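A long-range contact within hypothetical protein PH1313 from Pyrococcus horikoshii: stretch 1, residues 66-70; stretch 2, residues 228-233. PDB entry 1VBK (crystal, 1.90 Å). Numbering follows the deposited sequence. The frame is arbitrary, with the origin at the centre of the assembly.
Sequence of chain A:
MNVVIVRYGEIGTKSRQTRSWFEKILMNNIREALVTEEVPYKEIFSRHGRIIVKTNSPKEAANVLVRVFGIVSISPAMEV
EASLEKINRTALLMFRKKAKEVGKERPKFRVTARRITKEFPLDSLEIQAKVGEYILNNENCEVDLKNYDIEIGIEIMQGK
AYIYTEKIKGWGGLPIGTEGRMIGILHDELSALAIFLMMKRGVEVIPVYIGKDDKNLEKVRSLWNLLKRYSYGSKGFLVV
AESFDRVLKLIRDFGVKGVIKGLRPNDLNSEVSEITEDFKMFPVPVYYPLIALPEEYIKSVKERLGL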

# COMPACT_ATOMS: atom_id res chain seq x y z
N VAL A 66 -21.24 10.06 15.14
CA VAL A 66 -21.73 10.69 13.92
C VAL A 66 -20.53 11.03 13.03
O VAL A 66 -20.65 11.08 11.80
N ARG A 67 -19.37 11.25 13.64
CA ARG A 67 -18.17 11.61 12.89
C ARG A 67 -17.32 10.44 12.41
O ARG A 67 -16.21 10.65 11.90
N VAL A 68 -17.83 9.23 12.56
CA VAL A 68 -17.11 8.03 12.15
C VAL A 68 -17.62 7.53 10.79
O VAL A 68 -18.76 7.08 10.66
N PHE A 69 -16.77 7.62 9.77
CA PHE A 69 -17.16 7.20 8.43
C PHE A 69 -17.49 5.71 8.34
O PHE A 69 -16.91 4.89 9.05
N GLY A 70 -18.43 5.37 7.47
CA GLY A 70 -18.83 3.99 7.31
C GLY A 70 -20.13 3.70 8.04
O GLY A 70 -20.74 2.65 7.85
N LYS A 228 -8.98 16.32 12.19
CA LYS A 228 -8.69 15.26 13.15
C LYS A 228 -9.96 14.68 13.78
O LYS A 228 -10.01 13.49 14.09
N ARG A 229 -10.98 15.52 13.95
CA ARG A 229 -12.24 15.09 14.56
C ARG A 229 -13.03 14.13 13.67
O ARG A 229 -14.14 13.71 14.03
N TYR A 230 -12.46 13.80 12.52
CA TYR A 230 -13.10 12.90 11.56
C TYR A 230 -12.09 11.84 11.10
O TYR A 230 -12.33 11.16 10.10
N SER A 231 -10.99 11.69 11.82
CA SER A 231 -9.95 10.76 11.41
C SER A 231 -9.69 9.57 12.33
O SER A 231 -8.63 8.94 12.23
N TYR A 232 -10.63 9.25 13.20
CA TYR A 232 -10.45 8.12 14.12
C TYR A 232 -10.09 6.85 13.35
O TYR A 232 -10.76 6.48 12.39
N GLY A 233 -9.00 6.20 13.77
CA GLY A 233 -8.56 5.00 13.10
C GLY A 233 -7.21 5.18 12.43
O GLY A 233 -6.55 4.21 12.05

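Arg67 carries this contact. It has the largest covered area of any residue here, its CA-to-CB bond points toward the second stretch, and its CA lies 5.4 Å from the CA of Tyr230. The chain leaves in an m, t, m course (chi1 -62°, chi2 -167°, chi3 -58°), which lays its methylenes along an aromatic ring before the guanidinium reaches its polar partners. Tyr230, at chi1 -72° (m), offers a ring face to that aliphatic part: Arg67 CD sits 4.0 Å from the centroid of the Tyr230 ring, close to the ring normal, in a CH-pi contact, and Arg67 CG comes within 3.6 Å of Tyr230 CE1.

Beyond the ring, Arg67 NE donates to the backbone Arg229 O at 2.8 Å, while Arg67 NH1 donates to Tyr232 OH, also at 2.8 Å and nearly straight. A weak bond from Arg67 NE to Tyr232 OH (3.5 Å) adds to this. Tyr232, rotamer m, points toward stretch 1 and meets the guanidinium at its edge, where the N-H groups point; its hydroxyl is also hydrogen-bonded elsewhere in the structure. One guanidinium face is left for Arg229, whose side chain (m, t, p) starts sideways but brings its end nearer. The two groups stack with centres 4.0 Å apart, although Arg67 NH2 and Arg229 NH2, at 3.3 Å, are like-charged donors and form no hydrogen bond.

Apolar contacts lie away from the guanidinium. Val68 (t) places CG2 4.2 Å from Tyr232 CD1, and Phe69 (m), sideways at its root, swings CE2 to 4.1 Å from Tyr230 CB. A single water ties the backbones together, donating to Arg67 O and Tyr230 O and accepting from Phe69 N. The rule to read is economical: one long side chain lays its methylenes on Tyr230, gives N-H bonds to Arg229 O and Tyr232 OH, and stacks a guanidinium face on Arg229.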

# COMPACT_ATOMS: atom_id res chain seq x y z
CB VAL A 66 -22.50 12.01 14.22
CG1 VAL A 66 -22.81 12.74 12.92
CG2 VAL A 66 -23.79 11.71 14.96
CB ARG A 67 -17.30 12.57 13.71
CG ARG A 67 -18.00 13.90 14.05
CD ARG A 67 -17.00 14.92 14.56
NE ARG A 67 -16.28 14.46 15.75
CZ ARG A 67 -16.78 14.45 16.98
NH1 ARG A 67 -16.05 14.00 17.99
NH2 ARG A 67 -18.01 14.90 17.20
CB VAL A 68 -17.28 6.91 13.20
CG1 VAL A 68 -16.61 5.62 12.72
CG2 VAL A 68 -16.68 7.36 14.52
CB PHE A 69 -16.06 7.55 7.42
CG PHE A 69 -15.79 9.03 7.32
CD1 PHE A 69 -16.82 9.92 7.02
CD2 PHE A 69 -14.50 9.53 7.52
CE1 PHE A 69 -16.57 11.29 6.93
CE2 PHE A 69 -14.24 10.90 7.43
CZ PHE A 69 -15.28 11.78 7.13
CB LYS A 228 -7.75 15.76 14.24
CG LYS A 228 -6.84 14.67 14.79
CD LYS A 228 -5.89 15.18 15.86
CE LYS A 228 -4.87 14.11 16.22
NZ LYS A 228 -5.51 12.79 16.47
CB ARG A 229 -13.12 16.31 14.86
CG ARG A 229 -12.46 17.32 15.77
CD ARG A 229 -13.35 18.55 15.96
NE ARG A 229 -14.62 18.23 16.61
CZ ARG A 229 -15.80 18.22 16.00
NH1 ARG A 229 -15.89 18.51 14.71
NH2 ARG A 229 -16.90 17.93 16.68
CB TYR A 230 -13.55 13.69 10.33
CG TYR A 230 -14.74 14.59 10.55
CD1 TYR A 230 -16.04 14.09 10.45
CD2 TYR A 230 -14.58 15.94 10.85
CE1 TYR A 230 -17.15 14.91 10.66
CE2 TYR A 230 -15.68 16.77 11.06
CZ TYR A 230 -16.95 16.25 10.96
OH TYR A 230 -18.05 17.06 11.16
CB SER A 231 -8.64 11.52 11.22
OG SER A 231 -8.13 11.95 12.47
CB TYR A 232 -11.72 7.91 14.94
CG TYR A 232 -12.23 9.19 15.56
CD1 TYR A 232 -13.37 9.82 15.05
CD2 TYR A 232 -11.56 9.80 16.62
CE1 TYR A 232 -13.83 11.02 15.59
CE2 TYR A 232 -12.01 11.00 17.16
CZ TYR A 232 -13.15 11.60 16.65
OH TYR A 232 -13.62 12.78 17.18
O HOH W 1 -14.24 9.30 10.71